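Local coordinates for protein endopolygalacturonase (Chondrostereum purpureum, PDB 1K5C) that probably hydrolyses alpha-1,4-linked polygalacturonic acid within its chain, as a secreted fungal endopolygalacturonase of glycoside hydrolase family 28, at residues A[193-198]-A[221-226]; A[216-221]-A[249-254]. All coordinates share one frame; numbering follows the deposited sequence. Where two conformers were deposited one is given.

Contact 1 of 2, residues A[193-198]-A[221-226]; sequences GGHGIS and SMYGVR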
ATOM      1  N   GLY A 193      -5.582 -11.788  -1.474  1.00 11.64           N
ATOM      2  CA  GLY A 193      -4.873 -12.251  -2.652  1.00 12.08           C
ATOM      3  C   GLY A 193      -3.413 -11.880  -2.721  1.00 11.57           C
ATOM      4  O   GLY A 193      -2.630 -12.565  -3.434  1.00 12.69           O
ATOM      5  N   GLY A 194      -3.028 -10.810  -2.076  1.00 11.82           N
ATOM      6  CA  GLY A 194      -1.692 -10.216  -2.231  1.00 11.76           C
ATOM      7  C   GLY A 194      -0.729 -10.653  -1.164  1.00 11.17           C
ATOM      8  O   GLY A 194      -0.682 -11.836  -0.774  1.00 12.57           O
ATOM      9  N   HIS A 195       0.142  -9.702  -0.781  1.00 11.04           N
ATOM     10  CA  HIS A 195       1.266  -9.951   0.111  1.00 11.20           C
ATOM     11  C   HIS A 195       1.098  -9.317   1.493  1.00 11.18           C
ATOM     12  O   HIS A 195       2.079  -9.249   2.247  1.00 12.31           O
ATOM     13  CB  HIS A 195       2.586  -9.495  -0.530  1.00 12.06           C
ATOM     14  CG  HIS A 195       2.917 -10.289  -1.776  1.00 12.33           C
ATOM     15  ND1 HIS A 195       4.124  -9.999  -2.448  1.00 15.41           N
ATOM     16  CD2 HIS A 195       2.298 -11.280  -2.433  1.00 13.88           C
ATOM     17  CE1 HIS A 195       4.176 -10.831  -3.487  1.00 17.28           C
ATOM     18  NE2 HIS A 195       3.107 -11.617  -3.504  1.00 16.70           N
ATOM     19  N   GLY A 196      -0.140  -8.920   1.841  1.00 11.15           N
ATOM     20  CA  GLY A 196      -0.339  -8.445   3.201  1.00 11.56           C
ATOM     21  C   GLY A 196       0.029  -6.976   3.359  1.00 10.50           C
ATOM     22  O   GLY A 196       0.114  -6.190   2.418  1.00 11.35           O
ATOM     23  N   ILE A 197       0.173  -6.592   4.632  1.00 10.13           N
ATOM     24  CA  ILE A 197       0.350  -5.191   5.018  1.00 10.11           C
ATOM     25  C   ILE A 197       1.813  -4.958   5.291  1.00 10.02           C
ATOM     26  O   ILE A 197       2.368  -5.546   6.243  1.00 10.54           O
ATOM     27  CB  ILE A 197      -0.488  -4.881   6.275  1.00 10.33           C
ATOM     28  CG1 ILE A 197      -1.987  -5.098   5.953  1.00 11.34           C
ATOM     29  CG2 ILE A 197      -0.221  -3.465   6.780  1.00 10.95           C
ATOM     30  CD1 ILE A 197      -2.899  -5.026   7.173  1.00 12.16           C
ATOM     31  N   SER A 198       2.468  -4.101   4.482  1.00 10.11           N
ATOM     32  CA  SER A 198       3.908  -3.961   4.518  1.00 10.27           C
ATOM     33  C   SER A 198       4.355  -2.555   4.875  1.00  9.86           C
ATOM     34  O   SER A 198       3.815  -1.540   4.441  1.00 10.24           O
ATOM     35  CB  SER A 198       4.499  -4.330   3.174  1.00 11.35           C
ATOM     36  OG  SER A 198       4.435  -5.733   3.042  0.69 12.15           O
ATOM     37  N   SER A 221      -3.454 -14.585   1.509  1.00 12.04           N
ATOM     38  CA  SER A 221      -2.288 -13.731   1.195  1.00 12.07           C
ATOM     39  C   SER A 221      -1.032 -14.473   1.484  1.00 11.85           C
ATOM     40  O   SER A 221      -0.979 -15.436   2.257  1.00 12.75           O
ATOM     41  CB  SER A 221      -2.353 -12.406   1.986  1.00 12.39           C
ATOM     42  OG  SER A 221      -3.488 -11.612   1.572  1.00 12.51           O
ATOM     43  N   MET A 222       0.099 -13.964   0.927  1.00 11.87           N
ATOM     44  CA  MET A 222       1.376 -14.648   1.097  1.00 11.89           C
ATOM     45  C   MET A 222       1.995 -14.353   2.466  1.00 11.64           C
ATOM     46  O   MET A 222       2.740 -15.199   3.003  1.00 12.24           O
ATOM     47  CB  MET A 222       2.322 -14.231  -0.023  1.00 13.30           C
ATOM     48  CG  MET A 222       3.643 -14.900  -0.093  1.00 18.10           C
ATOM     49  SD  MET A 222       4.481 -14.554  -1.654  1.00 23.26           S
ATOM     50  CE  MET A 222       3.132 -14.836  -2.676  1.00 20.08           C
ATOM     51  N   TYR A 223       1.712 -13.153   2.994  1.00 11.49           N
ATOM     52  CA  TYR A 223       2.214 -12.748   4.302  1.00 11.41           C
ATOM     53  C   TYR A 223       1.070 -12.037   5.006  1.00 10.92           C
ATOM     54  O   TYR A 223       0.179 -11.499   4.352  1.00 11.58           O
ATOM     55  CB  TYR A 223       3.391 -11.733   4.221  1.00 12.04           C
ATOM     56  CG  TYR A 223       4.483 -12.130   3.239  1.00 12.26           C
ATOM     57  CD1 TYR A 223       5.632 -12.775   3.618  1.00 16.24           C
ATOM     58  CD2 TYR A 223       4.368 -11.817   1.899  1.00 13.49           C
ATOM     59  CE1 TYR A 223       6.619 -13.115   2.660  1.00 16.61           C
ATOM     60  CE2 TYR A 223       5.305 -12.150   0.949  1.00 14.92           C
ATOM     61  CZ  TYR A 223       6.433 -12.816   1.355  1.00 16.08           C
ATOM     62  OH  TYR A 223       7.418 -13.119   0.436  1.00 21.15           O
ATOM     63  N   GLY A 224       1.120 -12.038   6.340  1.00 11.33           N
ATOM     64  CA  GLY A 224       0.166 -11.250   7.093  1.00 11.14           C
ATOM     65  C   GLY A 224       0.631  -9.774   7.221  1.00 10.46           C
ATOM     66  O   GLY A 224       0.045  -8.877   6.626  1.00 11.12           O
ATOM     67  N   VAL A 225       1.688  -9.597   8.020  1.00 10.98           N
ATOM     68  CA  VAL A 225       2.345  -8.300   8.114  1.00 11.45           C
ATOM     69  C   VAL A 225       3.832  -8.499   7.858  1.00 10.91           C
ATOM     70  O   VAL A 225       4.440  -9.512   8.261  1.00 11.71           O
ATOM     71  CB  VAL A 225       2.034  -7.507   9.418  1.00 12.47           C
ATOM     72  CG1 VAL A 225       0.519  -7.291   9.591  1.00 12.84           C
ATOM     73  CG2 VAL A 225       2.592  -8.266  10.589  1.00 14.32           C
ATOM     74  N   ARG A 226       4.432  -7.490   7.226  1.00 11.53           N
ATOM     75  CA  ARG A 226       5.846  -7.481   6.972  1.00 12.13           C
ATOM     76  C   ARG A 226       6.466  -6.131   7.249  1.00 11.21           C
ATOM     77  O   ARG A 226       5.868  -5.094   6.960  1.00 10.91           O
ATOM     78  CB  ARG A 226       6.210  -7.728   5.497  1.00 17.08           C
ATOM     79  CG  ARG A 226       6.212  -9.218   5.172  1.00 20.28           C
ATOM     80  CD  ARG A 226       6.598  -9.142   3.654  0.52 21.98           C
ATOM     81  NE  ARG A 226       7.965  -9.347   3.178  0.52 16.41           N
ATOM     82  CZ  ARG A 226       8.297  -9.649   1.920  0.52 12.60           C
ATOM     83  NH1 ARG A 226       7.352  -9.724   1.013  0.52 18.45           N
ATOM     84  NH2 ARG A 226       9.557  -9.835   1.555  0.52 27.01           N
TER
HETATM   85  O   HOH W   1      -2.755  -9.019   0.867  1.00 14.35           O
HETATM   86  O   HOH W   2       3.635  -3.968   8.251  1.00 11.05           O
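Chi1 of His195 (-64°) puts CG opposite its carbonyl carbon, whereas that of Met222 (-175°) puts CG opposite its backbone N, and the two side chains run alongside one another. Met222 then bends at chi3, bringing CE to 3.3 Å from His195 NE2, while its sulfur sits over the imidazole, SD being 4.1 Å from the ring centroid. Tyr223 approaches the same face with its edge, CE2 reaching 4.1 Å from His195 CG in an offset edge-to-face pair whose planes stand at 73°. One face of the imidazole thus rests on a sulfur and an aromatic edge, a worked example of how the next coil of a solenoid supplies the packing on one side of a functional ring. His195 is the predicted active-site residue, and both it and Arg226 bind beta-D-galacturonate.

Backbone bonds fix the register. Met222 N donates to Gly194 O at 2.8 Å; beyond Gly196, Ile197 N meets Gly224 O at 3.0 Å in a nearly straight bond, and Arg226 N meets Ile197 O. Tyr223 O is buried without a hydrogen-bond partner, though Gly196 CA comes to 3.3 Å from Tyr223 O in a CA-H...O contact. A water accepts from Gly196 N and donates to Ser221 OG, which itself bonds Thr219 O.

Strands 197-202 and 223-230 run parallel here, flanked within the sheet by strands 176-179 and 254-259; inward, Ile197 packs on Val218 of strand 207-221, and Val225 on Ile248 of strand 247-251.

Contact 2 of 2, residues A[216-221]-A[249-254]; sequences NTVTRS and SGIAKY
Peptide carbonyls are the flat groups through which Ser221 meets Ala252 and Gly250, and they are used in two different ways. At the edge of the Ser221 carbonyl, Ala252 N lies in the plane and donates to Ser221 O at 2.9 Å. Ser221 N instead comes from above the plane of the Gly250 carbonyl, 40° out of it, and the bond to Gly250 O stretches to 3.2 Å. Upstream, Ser249 N meets Val218 O at 2.9 Å, nearly along the C=O axis. Arg220 N makes only a weak bond to Ser249 O.

Such uneven pairing accompanies a corner of the right-handed parallel beta-helix built by family 28, where one coil turns directly over the next. Strands 217-219 and 249-251 run in roughly the same sense, at 48° to each other. The chain turns its corner at Arg220 in one coil and at Ala252 and Lys253 in the other. Arg220 and Gly250 both have positive phi, and their CA atoms are 4.5 Å apart.

Apolar contacts line the inner side. In Ile251, chi2 (-51°) places CD1 3.9 Å from Ser221 CB and 4.2 Å from Val218 CG1. On the other side, Thr219 CG2 lies 3.8 Å from Ser249 OG, whose hydroxyl shares a water with Val218 O. The guanidinium of Arg220 forms a salt bridge with Asp144, and Val218 continues the interior packing onto Cys191 of strand 190-192.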
ATOM      1  N   ASN A 216      -7.655  -4.118  10.614  1.00 10.68           N
ATOM      2  CA  ASN A 216      -7.712  -4.632   9.253  1.00 10.47           C
ATOM      3  C   ASN A 216      -7.951  -6.127   9.218  1.00 10.91           C
ATOM      4  O   ASN A 216      -7.637  -6.865  10.145  1.00 12.57           O
ATOM      5  CB  ASN A 216      -6.344  -4.321   8.547  1.00 11.00           C
ATOM      6  CG  ASN A 216      -6.032  -2.857   8.608  1.00 10.40           C
ATOM      7  OD1 ASN A 216      -5.100  -2.455   9.440  1.00 12.24           O
ATOM      8  ND2 ASN A 216      -6.663  -2.047   7.872  1.00  9.71           N
ATOM      9  N   THR A 217      -8.491  -6.569   8.070  1.00 11.27           N
ATOM     10  CA  THR A 217      -8.636  -7.988   7.795  1.00 11.90           C
ATOM     11  C   THR A 217      -7.781  -8.352   6.591  1.00 12.37           C
ATOM     12  O   THR A 217      -7.810  -7.638   5.560  1.00 15.45           O
ATOM     13  CB  THR A 217     -10.127  -8.309   7.506  1.00 13.76           C
ATOM     14  OG1 THR A 217     -10.909  -8.017   8.654  0.78 15.06           O
ATOM     15  CG2 THR A 217     -10.380  -9.756   7.168  0.78 15.38           C
ATOM     16  N   VAL A 218      -6.993  -9.419   6.710  1.00 11.61           N
ATOM     17  CA  VAL A 218      -6.154  -9.905   5.643  1.00 11.83           C
ATOM     18  C   VAL A 218      -6.507 -11.375   5.432  1.00 12.27           C
ATOM     19  O   VAL A 218      -6.489 -12.148   6.425  1.00 13.32           O
ATOM     20  CB  VAL A 218      -4.664  -9.766   5.979  1.00 12.26           C
ATOM     21  CG1 VAL A 218      -3.788 -10.328   4.855  1.00 13.78           C
ATOM     22  CG2 VAL A 218      -4.295  -8.303   6.305  1.00 13.14           C
ATOM     23  N   THR A 219      -6.803 -11.771   4.198  1.00 12.10           N
ATOM     24  CA  THR A 219      -7.107 -13.176   3.887  1.00 12.19           C
ATOM     25  C   THR A 219      -6.349 -13.584   2.634  1.00 11.95           C
ATOM     26  O   THR A 219      -5.965 -12.754   1.793  1.00 12.00           O
ATOM     27  CB  THR A 219      -8.623 -13.361   3.683  1.00 13.84           C
ATOM     28  OG1 THR A 219      -9.064 -12.477   2.632  1.00 14.68           O
ATOM     29  CG2 THR A 219      -9.412 -13.107   4.960  1.00 15.94           C
ATOM     30  N   ARG A 220      -6.171 -14.911   2.494  1.00 12.69           N
ATOM     31  CA  ARG A 220      -5.669 -15.509   1.249  1.00 12.50           C
ATOM     32  C   ARG A 220      -4.479 -14.701   0.673  1.00 11.86           C
ATOM     33  O   ARG A 220      -4.516 -14.228  -0.451  1.00 12.54           O
ATOM     34  CB  ARG A 220      -6.825 -15.662   0.260  1.00 13.85           C
ATOM     35  CG  ARG A 220      -6.556 -16.681  -0.832  1.00 16.75           C
ATOM     36  CD  ARG A 220      -7.725 -16.814  -1.806  1.00 20.46           C
ATOM     37  NE  ARG A 220      -7.924 -15.606  -2.546  1.00 17.74           N
ATOM     38  CZ  ARG A 220      -7.241 -15.266  -3.660  1.00 16.49           C
ATOM     39  NH1 ARG A 220      -6.300 -16.041  -4.231  1.00 20.37           N
ATOM     40  NH2 ARG A 220      -7.503 -14.134  -4.219  1.00 16.89           N
ATOM     41  N   SER A 221      -3.454 -14.585   1.509  1.00 12.04           N
ATOM     42  CA  SER A 221      -2.288 -13.731   1.195  1.00 12.07           C
ATOM     43  C   SER A 221      -1.032 -14.473   1.484  1.00 11.85           C
ATOM     44  O   SER A 221      -0.979 -15.436   2.257  1.00 12.75           O
ATOM     45  CB  SER A 221      -2.353 -12.406   1.986  1.00 12.39           C
ATOM     46  OG  SER A 221      -3.488 -11.612   1.572  1.00 12.51           O
ATOM     47  N   SER A 249      -5.830 -14.419   8.136  1.00 11.78           N
ATOM     48  CA  SER A 249      -5.962 -15.863   7.961  1.00 12.17           C
ATOM     49  C   SER A 249      -5.582 -16.232   6.523  1.00 12.21           C
ATOM     50  O   SER A 249      -5.472 -15.388   5.624  1.00 12.58           O
ATOM     51  CB  SER A 249      -7.370 -16.322   8.327  1.00 14.44           C
ATOM     52  OG  SER A 249      -8.341 -15.708   7.506  1.00 15.34           O
ATOM     53  N   GLY A 250      -5.396 -17.525   6.299  1.00 12.36           N
ATOM     54  CA  GLY A 250      -5.131 -18.009   4.957  1.00 13.11           C
ATOM     55  C   GLY A 250      -3.750 -17.572   4.464  1.00 12.35           C
ATOM     56  O   GLY A 250      -3.626 -17.251   3.281  1.00 13.45           O
ATOM     57  N   ILE A 251      -2.748 -17.551   5.336  1.00 12.28           N
ATOM     58  CA  ILE A 251      -1.420 -17.022   4.982  1.00 12.00           C
ATOM     59  C   ILE A 251      -0.510 -18.150   4.537  1.00 12.17           C
ATOM     60  O   ILE A 251      -0.296 -19.162   5.218  1.00 13.31           O
ATOM     61  CB  ILE A 251      -0.828 -16.284   6.183  1.00 12.24           C
ATOM     62  CG1 ILE A 251      -1.712 -15.118   6.637  1.00 12.47           C
ATOM     63  CG2 ILE A 251       0.584 -15.830   5.824  1.00 13.24           C
ATOM     64  CD1 ILE A 251      -2.118 -14.150   5.498  1.00 12.40           C
ATOM     65  N   ALA A 252       0.105 -17.945   3.344  1.00 12.43           N
ATOM     66  CA  ALA A 252       0.865 -19.016   2.714  1.00 13.32           C
ATOM     67  C   ALA A 252       2.304 -19.109   3.146  1.00 13.04           C
ATOM     68  O   ALA A 252       2.860 -20.245   3.191  1.00 14.44           O
ATOM     69  CB  ALA A 252       0.826 -18.878   1.179  1.00 14.99           C
ATOM     70  N   LYS A 253       2.980 -18.015   3.446  1.00 12.68           N
ATOM     71  CA  LYS A 253       4.420 -18.029   3.649  1.00 13.11           C
ATOM     72  C   LYS A 253       4.805 -17.620   5.064  1.00 12.31           C
ATOM     73  O   LYS A 253       5.438 -18.448   5.782  1.00 12.96           O
ATOM     74  CB  LYS A 253       5.226 -17.197   2.631  1.00 14.18           C
ATOM     75  CG  LYS A 253       6.647 -17.733   2.552  0.54 13.67           C
ATOM     76  CD  LYS A 253       7.483 -17.001   1.496  0.54 15.49           C
ATOM     77  CE  LYS A 253       8.893 -17.612   1.439  0.54 17.62           C
ATOM     78  NZ  LYS A 253       9.719 -16.979   0.400  0.54 18.79           N
ATOM     79  N   TYR A 254       4.519 -16.389   5.510  1.00 11.90           N
ATOM     80  CA  TYR A 254       4.827 -15.969   6.873  1.00 11.69           C
ATOM     81  C   TYR A 254       3.672 -15.183   7.471  1.00 11.58           C
ATOM     82  O   TYR A 254       3.209 -14.205   6.872  1.00 11.72           O
ATOM     83  CB  TYR A 254       6.036 -15.035   6.965  1.00 12.93           C
ATOM     84  CG  TYR A 254       7.378 -15.649   6.648  1.00 12.41           C
ATOM     85  CD1 TYR A 254       8.146 -16.175   7.707  1.00 13.05           C
ATOM     86  CD2 TYR A 254       7.907 -15.666   5.385  1.00 13.97           C
ATOM     87  CE1 TYR A 254       9.404 -16.747   7.456  1.00 15.13           C
ATOM     88  CE2 TYR A 254       9.196 -16.214   5.135  1.00 15.49           C
ATOM     89  CZ  TYR A 254       9.898 -16.733   6.211  1.00 15.28           C
ATOM     90  OH  TYR A 254      11.166 -17.284   5.963  1.00 19.44           O
TER
HETATM   91  O   HOH W   3      -8.893 -13.157   8.446  1.00 17.84           O

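In the fold
Contact 1 is buried and carries the substrate-binding residues His195 and Arg226, His195 being the predicted active-site residue, whereas contact 2, partly buried and farther from the chain's centre, is a structural corner. Both join successive coils, and they share Ser221, the point at which strand 207-221 hands over to strand 223-230. Their chemistry differs accordingly: contact 1 combines straighter sheet bonds with sulfur-aromatic and aromatic packing, while contact 2 mixes two short backbone bonds with a longer one and a weak one, beside a small apolar cluster. The contacts also touch directly, with probable hydrogen bonds from Lys253 N to Met222 O and from Gly224 N to Tyr254 O. The segment 221-226 therefore lies between 193-198 and 249-254, as the middle coil of three.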